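Local coordinates for mannan endo-1,4-beta-mannosidase (Cryptopygus antarcticus, PDB 4OOU), which hydrolyses the beta-1,4-linked backbone of mannans at internal linkages, yielding mannobiose, mannotriose and mannotetraose from beta-1,4-mannan, at residues K66-K71 with W341-G346; P92-H97 with N139-N144; S26-Y31 with V296-Y301. All blocks are in the same frame, centred on the assembly; numbering follows the deposited sequence.

Contact 1 of 3, residues K66-K71 with W341-G346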
loop_
_atom_site.group_PDB
_atom_site.type_symbol
_atom_site.label_atom_id
_atom_site.label_comp_id
_atom_site.label_asym_id
_atom_site.label_seq_id
_atom_site.Cartn_x
_atom_site.Cartn_y
_atom_site.Cartn_z
ATOM N N LYS A 66 -10.716 0.052 -15.412
ATOM C CA LYS A 66 -11.989 0.724 -15.182
ATOM C C LYS A 66 -13.103 -0.275 -14.899
ATOM O O LYS A 66 -13.914 -0.061 -13.990
ATOM C CB LYS A 66 -12.356 1.577 -16.378
ATOM C CG LYS A 66 -11.650 2.912 -16.323
ATOM C CD LYS A 66 -11.579 3.582 -17.676
ATOM C CE LYS A 66 -10.882 4.920 -17.554
ATOM N NZ LYS A 66 -10.588 5.425 -18.910
ATOM N N ASP A 67 -13.129 -1.366 -15.675
ATOM C CA ASP A 67 -14.120 -2.426 -15.507
ATOM C C ASP A 67 -14.034 -3.023 -14.121
ATOM O O ASP A 67 -15.044 -3.201 -13.421
ATOM C CB ASP A 67 -13.863 -3.542 -16.499
ATOM C CG ASP A 67 -14.795 -4.681 -16.300
ATOM O OD1 ASP A 67 -15.995 -4.418 -16.387
ATOM O OD2 ASP A 67 -14.350 -5.817 -16.014
ATOM N N TRP A 68 -12.798 -3.351 -13.753
ATOM C CA TRP A 68 -12.467 -3.814 -12.411
ATOM C C TRP A 68 -12.883 -2.814 -11.337
ATOM O O TRP A 68 -13.448 -3.202 -10.300
ATOM C CB TRP A 68 -10.971 -4.099 -12.286
ATOM C CG TRP A 68 -10.475 -5.159 -13.199
ATOM C CD1 TRP A 68 -11.203 -5.906 -14.069
ATOM C CD2 TRP A 68 -9.125 -5.602 -13.324
ATOM N NE1 TRP A 68 -10.379 -6.781 -14.755
ATOM C CE2 TRP A 68 -9.102 -6.615 -14.307
ATOM C CE3 TRP A 68 -7.929 -5.233 -12.708
ATOM C CZ2 TRP A 68 -7.940 -7.267 -14.672
ATOM C CZ3 TRP A 68 -6.776 -5.865 -13.076
ATOM C CH2 TRP A 68 -6.782 -6.882 -14.046
ATOM N N ILE A 69 -12.644 -1.525 -11.557
ATOM C CA ILE A 69 -13.155 -0.602 -10.539
ATOM C C ILE A 69 -14.736 -0.693 -10.537
ATOM O O ILE A 69 -15.348 -0.780 -9.470
ATOM C CB ILE A 69 -12.527 0.862 -10.453
ATOM C CG1 ILE A 69 -13.581 1.879 -10.724
ATOM C CG2 ILE A 69 -11.256 1.197 -11.223
ATOM C CD1 ILE A 69 -14.370 2.055 -9.458
ATOM N N ASN A 70 -15.387 -0.791 -11.698
ATOM C CA ASN A 70 -16.861 -1.030 -11.726
ATOM C C ASN A 70 -17.292 -2.235 -10.932
ATOM O O ASN A 70 -18.302 -2.220 -10.213
ATOM C CB ASN A 70 -17.412 -1.210 -13.152
ATOM C CG ASN A 70 -17.150 -0.011 -14.060
ATOM O OD1 ASN A 70 -17.220 -0.137 -15.294
ATOM N ND2 ASN A 70 -16.849 1.161 -13.469
ATOM N N LYS A 71 -16.512 -3.301 -11.059
ATOM C CA LYS A 71 -16.798 -4.556 -10.334
ATOM C C LYS A 71 -16.718 -4.354 -8.816
ATOM O O LYS A 71 -17.453 -4.964 -8.044
ATOM C CB LYS A 71 -15.887 -5.695 -10.848
ATOM C CG LYS A 71 -16.382 -6.230 -12.181
ATOM C CD LYS A 71 -15.538 -7.373 -12.748
ATOM C CE LYS A 71 -16.250 -8.093 -13.898
ATOM N NZ LYS A 71 -16.303 -7.265 -15.128
ATOM N N TRP A 341 -6.126 -10.384 -2.509
ATOM C CA TRP A 341 -5.123 -10.494 -3.536
ATOM C C TRP A 341 -5.530 -11.627 -4.514
ATOM O O TRP A 341 -5.775 -12.720 -4.051
ATOM C CB TRP A 341 -3.753 -10.814 -2.909
ATOM C CG TRP A 341 -2.685 -10.861 -3.952
ATOM C CD1 TRP A 341 -2.346 -11.928 -4.709
ATOM C CD2 TRP A 341 -1.871 -9.768 -4.412
ATOM N NE1 TRP A 341 -1.377 -11.580 -5.619
ATOM C CE2 TRP A 341 -1.062 -10.260 -5.448
ATOM C CE3 TRP A 341 -1.739 -8.431 -4.033
ATOM C CZ2 TRP A 341 -0.126 -9.467 -6.106
ATOM C CZ3 TRP A 341 -0.824 -7.640 -4.692
ATOM C CH2 TRP A 341 -0.021 -8.161 -5.717
ATOM N N GLN A 342 -5.655 -11.389 -5.830
ATOM C CA GLN A 342 -5.724 -10.040 -6.459
ATOM C C GLN A 342 -6.652 -10.185 -7.650
ATOM O O GLN A 342 -6.916 -11.314 -8.107
ATOM C CB GLN A 342 -4.362 -9.579 -6.953
ATOM C CG GLN A 342 -3.879 -10.376 -8.159
ATOM C CD GLN A 342 -2.453 -10.090 -8.593
ATOM O OE1 GLN A 342 -1.723 -11.005 -9.004
ATOM N NE2 GLN A 342 -2.051 -8.824 -8.538
ATOM N N PHE A 343 -7.119 -9.071 -8.189
ATOM C CA PHE A 343 -8.266 -9.131 -9.095
ATOM C C PHE A 343 -7.938 -9.788 -10.433
ATOM O O PHE A 343 -8.742 -10.559 -10.971
ATOM C CB PHE A 343 -8.876 -7.754 -9.312
ATOM C CG PHE A 343 -10.367 -7.766 -9.293
ATOM C CD1 PHE A 343 -11.048 -8.192 -8.156
ATOM C CD2 PHE A 343 -11.106 -7.366 -10.414
ATOM C CE1 PHE A 343 -12.437 -8.209 -8.134
ATOM C CE2 PHE A 343 -12.492 -7.385 -10.398
ATOM C CZ PHE A 343 -13.158 -7.816 -9.259
ATOM N N ASN A 344 -6.757 -9.522 -10.967
ATOM C CA ASN A 344 -6.362 -10.180 -12.218
ATOM C C ASN A 344 -6.143 -11.719 -12.113
ATOM O O ASN A 344 -5.853 -12.362 -13.127
ATOM C CB ASN A 344 -5.113 -9.521 -12.760
ATOM C CG ASN A 344 -3.902 -9.862 -11.955
ATOM O OD1 ASN A 344 -3.803 -10.967 -11.421
ATOM N ND2 ASN A 344 -2.958 -8.929 -11.875
ATOM N N SER A 345 -6.216 -12.259 -10.884
ATOM C CA SER A 345 -6.378 -13.694 -10.605
ATOM C C SER A 345 -5.097 -14.488 -10.819
ATOM O O SER A 345 -5.114 -15.716 -10.779
ATOM C CB SER A 345 -7.533 -14.317 -11.424
ATOM O OG SER A 345 -8.800 -13.810 -11.024
ATOM N N GLY A 346 -3.987 -13.789 -11.006
ATOM C CA GLY A 346 -2.746 -14.430 -11.361
ATOM C C GLY A 346 -1.759 -14.584 -10.228
ATOM O O GLY A 346 -1.585 -13.693 -9.385
#
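Trp68 reaches out from helix 58-74 and lays one face of its indole against Phe343 and Asn344. At its root, Trp68 CB lies 3.8 Å from Phe343 CD2. The next atom comes closer: Trp68 CG is 3.6 Å from the same CD2, which stands above the indole plane, off toward the rim. CD1 and CD2 of Trp68 still feel that ring edge, so the five-membered half belongs to Phe343. The pair is T-shaped, the edge of Phe343 pointing at the tryptophan face; the five-membered ring centroid of Trp68 lies 5.3 Å from that of Phe343, planes at 66°. The six-membered half belongs to Asn344, where Trp68 CH2 sits 3.4 Å from Asn344 CB. With CG set anti to the carbonyl carbon (chi1 -61°), the indole leaves the helix toward the loop and can span both residues.

Lys71, one turn further along, brings its aliphatic part against the same phenyl ring: its CB is 3.8 Å from Phe343 CZ. Its chain then bends at chi4, and Lys71 NZ turns back to a salt bridge with Asp67 OD2 at 2.6 Å, so the charge stays on the helix while the methylenes meet the ring.

The loop holds its own shape by a type I turn from Gln342 to Ser345 and an Asx turn, in which Gly346 N donates to Asn344 OD1 (2.9 Å). It follows strand 337-340 of the TIM barrel and contains the cis peptide between substrate-binding Trp341 and Gln342; Phe343 is wedged among helix 58-74, Val42 of strand 35-43 and Met357 of helix 353-361.

Contact 2 of 3, residues P92-H97 with N139-N144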
loop_
_atom_site.group_PDB
_atom_site.type_symbol
_atom_site.label_atom_id
_atom_site.label_comp_id
_atom_site.label_asym_id
_atom_site.label_seq_id
_atom_site.Cartn_x
_atom_site.Cartn_y
_atom_site.Cartn_z
ATOM N N PRO A 92 9.962 5.104 -13.120
ATOM C CA PRO A 92 10.198 6.412 -13.692
ATOM C C PRO A 92 11.272 6.301 -14.786
ATOM O O PRO A 92 11.939 5.266 -14.875
ATOM C CB PRO A 92 10.750 7.215 -12.514
ATOM C CG PRO A 92 11.393 6.203 -11.635
ATOM C CD PRO A 92 10.505 5.000 -11.756
ATOM N N ALA A 93 11.472 7.355 -15.583
ATOM C CA ALA A 93 12.492 7.309 -16.648
ATOM C C ALA A 93 13.888 7.694 -16.120
ATOM O O ALA A 93 14.038 8.732 -15.455
ATOM C CB ALA A 93 12.091 8.194 -17.824
ATOM N N PHE A 94 14.876 6.834 -16.429
ATOM C CA PHE A 94 16.289 7.022 -16.044
ATOM C C PHE A 94 17.179 7.328 -17.238
ATOM O O PHE A 94 17.057 6.708 -18.290
ATOM C CB PHE A 94 16.858 5.752 -15.385
ATOM C CG PHE A 94 16.294 5.457 -14.015
ATOM C CD1 PHE A 94 15.221 4.599 -13.865
ATOM C CD2 PHE A 94 16.842 6.048 -12.876
ATOM C CE1 PHE A 94 14.704 4.348 -12.625
ATOM C CE2 PHE A 94 16.327 5.783 -11.624
ATOM C CZ PHE A 94 15.263 4.934 -11.502
ATOM N N ASP A 95 18.115 8.260 -17.059
ATOM C CA ASP A 95 19.188 8.468 -18.059
ATOM C C ASP A 95 20.264 7.392 -17.916
ATOM O O ASP A 95 20.216 6.587 -16.998
ATOM C CB ASP A 95 19.810 9.863 -17.915
ATOM C CG ASP A 95 20.592 10.032 -16.628
ATOM O OD1 ASP A 95 21.249 9.086 -16.134
ATOM O OD2 ASP A 95 20.568 11.152 -16.129
ATOM N N SER A 96 21.245 7.408 -18.804
ATOM C CA SER A 96 22.322 6.409 -18.798
ATOM C C SER A 96 23.163 6.378 -17.518
ATOM O O SER A 96 23.710 5.325 -17.185
ATOM C CB SER A 96 23.242 6.622 -20.005
ATOM O OG SER A 96 23.455 8.009 -20.219
ATOM N N HIS A 97 23.267 7.510 -16.807
ATOM C CA HIS A 97 24.018 7.569 -15.533
ATOM C C HIS A 97 23.187 7.092 -14.315
ATOM O O HIS A 97 23.698 7.060 -13.192
ATOM C CB HIS A 97 24.541 8.980 -15.225
ATOM C CG HIS A 97 25.089 9.719 -16.410
ATOM N ND1 HIS A 97 26.163 9.265 -17.148
ATOM C CD2 HIS A 97 24.724 10.903 -16.964
ATOM C CE1 HIS A 97 26.424 10.126 -18.117
ATOM N NE2 HIS A 97 25.559 11.125 -18.033
ATOM N N ASN A 139 15.738 -4.228 -10.772
ATOM C CA ASN A 139 16.203 -3.129 -11.578
ATOM C C ASN A 139 17.225 -2.251 -10.837
ATOM O O ASN A 139 16.872 -1.538 -9.880
ATOM C CB ASN A 139 15.019 -2.300 -12.077
ATOM C CG ASN A 139 15.457 -1.072 -12.864
ATOM O OD1 ASN A 139 16.619 -0.647 -12.794
ATOM N ND2 ASN A 139 14.536 -0.490 -13.602
ATOM N N SER A 140 18.475 -2.306 -11.343
ATOM C CA SER A 140 19.648 -1.612 -10.820
ATOM C C SER A 140 19.400 -0.153 -10.530
ATOM O O SER A 140 19.766 0.340 -9.486
ATOM C CB SER A 140 20.779 -1.654 -11.847
ATOM O OG SER A 140 21.255 -2.960 -12.063
ATOM N N ASN A 141 18.821 0.549 -11.490
ATOM C CA ASN A 141 18.559 1.968 -11.330
ATOM C C ASN A 141 17.690 2.247 -10.105
ATOM O O ASN A 141 17.991 3.162 -9.329
ATOM C CB ASN A 141 17.924 2.572 -12.596
ATOM C CG ASN A 141 18.944 2.857 -13.699
ATOM O OD1 ASN A 141 20.092 3.268 -13.450
ATOM N ND2 ASN A 141 18.505 2.679 -14.936
ATOM N N VAL A 142 16.646 1.443 -9.904
ATOM C CA VAL A 142 15.861 1.558 -8.666
ATOM C C VAL A 142 16.698 1.154 -7.442
ATOM O O VAL A 142 16.713 1.856 -6.410
ATOM C CB VAL A 142 14.573 0.711 -8.694
ATOM C CG1 VAL A 142 13.775 0.917 -7.395
ATOM C CG2 VAL A 142 13.733 1.067 -9.910
ATOM N N GLN A 143 17.399 0.022 -7.562
ATOM C CA GLN A 143 18.251 -0.445 -6.477
ATOM C C GLN A 143 19.157 0.684 -5.987
ATOM O O GLN A 143 19.305 0.875 -4.785
ATOM C CB GLN A 143 19.074 -1.629 -6.921
ATOM C CG GLN A 143 18.243 -2.879 -7.086
ATOM C CD GLN A 143 18.980 -3.975 -7.809
ATOM O OE1 GLN A 143 20.189 -3.991 -7.836
ATOM N NE2 GLN A 143 18.238 -4.897 -8.416
ATOM N N ASN A 144 19.727 1.457 -6.905
ATOM C CA ASN A 144 20.628 2.532 -6.504
ATOM C C ASN A 144 19.919 3.723 -5.867
ATOM O O ASN A 144 20.565 4.545 -5.247
ATOM C CB ASN A 144 21.502 3.005 -7.677
ATOM C CG ASN A 144 22.483 1.927 -8.174
ATOM O OD1 ASN A 144 22.701 1.810 -9.383
ATOM N ND2 ASN A 144 23.068 1.137 -7.247
#
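Asn141 sets its CB squarely over the ring of Phe94, and this is where the contact is tight. Asn141 CB sits 3.4 Å from the centroid of the Phe94 ring and only 3° off its normal, a CH-pi contact over the face, with all six ring carbons at nearly equal distance. Beyond CB the amide runs back over the root of the phenylalanine: Asn141 ND2 is 3.5 Å from Phe94 CB, and the amide plane is tilted just 21° from the ring, so the two flat groups stack. Asn141 CG lies beside its own backbone N (chi1 -79°), which lets the amide follow the ring plane.

The two residues belong to the loops after strands 79-86 and 126-133 of the TIM barrel, which are neighbouring parallel strands. Phe94 lies on a small two-stranded antiparallel hairpin, 93-94 with 100-102, and Asn141 in the first turn of helix 140-145. That turn is N-capped by Asn139, whose OD1 takes a weak bond from Asn141 N at 2.8 Å. The helix leads on to substrate-binding Asn144.

Toward the interior the packing is looser: Phe94 CE1 stays 4.4 Å from Val142 CG2, though Val142 itself is buried against Phe132 of strand 126-133. Losing the ring of Phe94 to an alanine is likely to leave the CB of Asn141 without its partner and its amide freer to turn.

On the solvent side, beyond Phe94 the side chains of Asp95, Ser96 and His97 start out away from the helix. Ser96 and His97 are exposed, and the turn is held locally, His97 N giving a weak bond to Asp95 OD1 at 2.6 Å.

Contact 3 of 3, residues S26-Y31 with V296-Y301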
loop_
_atom_site.group_PDB
_atom_site.type_symbol
_atom_site.label_atom_id
_atom_site.label_comp_id
_atom_site.label_asym_id
_atom_site.label_seq_id
_atom_site.Cartn_x
_atom_site.Cartn_y
_atom_site.Cartn_z
ATOM N N SER A 26 -6.741 9.498 11.641
ATOM C CA SER A 26 -6.695 10.160 12.947
ATOM C C SER A 26 -6.895 9.120 14.055
ATOM O O SER A 26 -7.830 8.314 14.029
ATOM C CB SER A 26 -7.752 11.303 13.021
ATOM O OG SER A 26 -8.126 11.637 14.355
ATOM N N GLY A 27 -6.031 9.173 15.050
ATOM C CA GLY A 27 -5.904 8.072 15.990
ATOM C C GLY A 27 -5.923 6.728 15.267
ATOM O O GLY A 27 -5.220 6.514 14.283
ATOM N N SER A 28 -6.788 5.853 15.747
ATOM C CA SER A 28 -6.924 4.493 15.223
ATOM C C SER A 28 -7.681 4.358 13.885
ATOM O O SER A 28 -7.778 3.244 13.309
ATOM C CB SER A 28 -7.675 3.705 16.282
ATOM O OG SER A 28 -7.051 3.921 17.529
ATOM N N ASN A 29 -8.217 5.457 13.370
ATOM C CA ASN A 29 -9.195 5.319 12.288
ATOM C C ASN A 29 -8.972 6.151 11.021
ATOM O O ASN A 29 -8.413 7.244 11.034
ATOM C CB ASN A 29 -10.618 5.626 12.793
ATOM C CG ASN A 29 -11.066 4.740 13.940
ATOM O OD1 ASN A 29 -10.985 3.508 13.907
ATOM N ND2 ASN A 29 -11.598 5.388 14.963
ATOM N N PHE A 30 -9.483 5.617 9.922
ATOM C CA PHE A 30 -9.697 6.411 8.750
ATOM C C PHE A 30 -10.974 7.199 8.947
ATOM O O PHE A 30 -11.909 6.696 9.556
ATOM C CB PHE A 30 -9.840 5.528 7.534
ATOM C CG PHE A 30 -8.601 4.788 7.192
ATOM C CD1 PHE A 30 -7.460 5.474 6.863
ATOM C CD2 PHE A 30 -8.578 3.396 7.187
ATOM C CE1 PHE A 30 -6.326 4.793 6.506
ATOM C CE2 PHE A 30 -7.432 2.714 6.859
ATOM C CZ PHE A 30 -6.311 3.408 6.504
ATOM N N TYR A 31 -11.008 8.440 8.457
ATOM C CA TYR A 31 -12.256 9.204 8.421
ATOM C C TYR A 31 -12.489 9.756 7.036
ATOM O O TYR A 31 -11.563 10.163 6.362
ATOM C CB TYR A 31 -12.220 10.344 9.434
ATOM C CG TYR A 31 -12.177 9.888 10.853
ATOM C CD1 TYR A 31 -13.337 9.670 11.563
ATOM C CD2 TYR A 31 -10.968 9.651 11.486
ATOM C CE1 TYR A 31 -13.296 9.213 12.879
ATOM C CE2 TYR A 31 -10.912 9.218 12.806
ATOM C CZ TYR A 31 -12.080 8.997 13.497
ATOM O OH TYR A 31 -12.022 8.579 14.806
ATOM N N VAL A 296 -5.979 -12.934 15.521
ATOM C CA VAL A 296 -5.756 -12.041 16.633
ATOM C C VAL A 296 -6.609 -10.745 16.510
ATOM O O VAL A 296 -7.500 -10.673 15.678
ATOM C CB VAL A 296 -4.229 -11.828 16.689
ATOM C CG1 VAL A 296 -3.800 -10.493 16.090
ATOM C CG2 VAL A 296 -3.705 -12.019 18.095
ATOM N N ASN A 297 -6.378 -9.772 17.379
ATOM C CA ASN A 297 -7.018 -8.447 17.333
ATOM C C ASN A 297 -6.119 -7.445 16.656
ATOM O O ASN A 297 -4.914 -7.536 16.808
ATOM C CB ASN A 297 -7.089 -7.889 18.759
ATOM C CG ASN A 297 -8.438 -7.995 19.384
ATOM O OD1 ASN A 297 -9.400 -8.476 18.786
ATOM N ND2 ASN A 297 -8.521 -7.535 20.619
ATOM N N ARG A 298 -6.654 -6.400 16.051
ATOM C CA ARG A 298 -5.777 -5.262 15.724
ATOM C C ARG A 298 -5.173 -4.643 16.987
ATOM O O ARG A 298 -4.094 -4.056 16.968
ATOM C CB ARG A 298 -6.512 -4.145 14.999
ATOM C CG ARG A 298 -7.032 -3.117 15.982
ATOM C CD ARG A 298 -7.087 -1.737 15.417
ATOM N NE ARG A 298 -5.836 -1.060 15.538
ATOM C CZ ARG A 298 -5.722 0.211 15.201
ATOM N NH1 ARG A 298 -6.782 0.846 14.774
ATOM N NH2 ARG A 298 -4.560 0.848 15.275
ATOM N N TRP A 299 -5.909 -4.722 18.078
ATOM C CA TRP A 299 -5.535 -4.055 19.316
ATOM C C TRP A 299 -4.339 -4.771 19.899
ATOM O O TRP A 299 -3.444 -4.148 20.480
ATOM C CB TRP A 299 -6.710 -4.090 20.277
ATOM C CG TRP A 299 -8.015 -3.602 19.631
ATOM C CD1 TRP A 299 -9.110 -4.353 19.325
ATOM C CD2 TRP A 299 -8.306 -2.273 19.178
ATOM N NE1 TRP A 299 -10.066 -3.583 18.738
ATOM C CE2 TRP A 299 -9.604 -2.295 18.644
ATOM C CE3 TRP A 299 -7.600 -1.071 19.188
ATOM C CZ2 TRP A 299 -10.212 -1.162 18.109
ATOM C CZ3 TRP A 299 -8.216 0.074 18.666
ATOM C CH2 TRP A 299 -9.508 0.015 18.127
ATOM N N ALA A 300 -4.324 -6.092 19.702
ATOM C CA ALA A 300 -3.194 -6.924 20.076
ATOM C C ALA A 300 -1.895 -6.351 19.535
ATOM O O ALA A 300 -0.855 -6.489 20.166
ATOM C CB ALA A 300 -3.387 -8.357 19.576
ATOM N N TYR A 301 -1.918 -5.702 18.369
ATOM C CA TYR A 301 -0.654 -5.229 17.818
ATOM C C TYR A 301 -0.173 -3.945 18.528
ATOM O O TYR A 301 0.918 -3.463 18.261
ATOM C CB TYR A 301 -0.724 -5.082 16.299
ATOM C CG TYR A 301 -0.886 -6.400 15.583
ATOM C CD1 TYR A 301 0.055 -7.392 15.691
ATOM C CD2 TYR A 301 -1.992 -6.654 14.811
ATOM C CE1 TYR A 301 -0.089 -8.616 15.057
ATOM C CE2 TYR A 301 -2.145 -7.870 14.162
ATOM C CZ TYR A 301 -1.183 -8.860 14.299
ATOM O OH TYR A 301 -1.355 -10.074 13.633
#
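Ser28 and Arg298 join the N-terminal beta hairpin to the long loop between barrel strands 277-281 and 308-313. The hairpin pairs strands 24-26 and 29-32 through a type II' turn from Ser26 to Asn29. Gly27 takes the second position of that turn with positive phi, as glycine commonly does in this turn type.

One hydrogen bond crosses the contact. Arg298 NH1 donates to the backbone oxygen Ser28 O over 3.0 Å, bent at the hydrogen to 139°. The donor lies in the carbonyl plane, on a lone pair, at a C=O...N angle of 117°, and the oxygen in turn sits at the edge of the guanidinium, 10° out of its plane. The arginine chain bends at chi2 and chi3 to present that edge, and its NH2 is hydrogen-bonded to the backbone oxygen of Lys306. The buried group therefore bridges two backbone carbonyls, which should fix its rotation.

Van der Waals contact adds to the bond. Ser28 CB points toward the loop and touches the same nitrogen, Arg298 NH1, at 3.4 Å. Within the loop, Trp299 folds its indole over the arginine chain, so that Arg298 CG lies 3.5 Å above the ring plane, over its centre.

The serine hydroxyl plays its part elsewhere, in a hydrogen bond with the backbone oxygen of Asn304, further along the same loop. Side chain and carbonyl of Ser28 thus both bind this loop. At the outer margin the exposed Trp299 adds little, its CZ3 standing 4.2 Å from Ser28 OG, at the ring edge.

How the contacts relate
From the N terminus, the first segment met is 26-31 of contact 3, followed by 66-71 on helix 58-74 of contact 1. Contact 2 then opens and closes between 92-97 and 139-144, a short loop nested inside both others and linking the excursions after two adjacent barrel strands. Residues 296-301 close contact 3 next, and 341-346 close contact 1, so these two long loops cross. Contact 3 ties the N-terminal hairpin to the loop before strand 308-313, and contact 1 ties helix 58-74 to the loop after strand 337-340. None touch: the nearest atoms of contacts 1 and 2 are about 17 Å apart, and contacts 2 and 3 lie on opposite sides of the chain's centre.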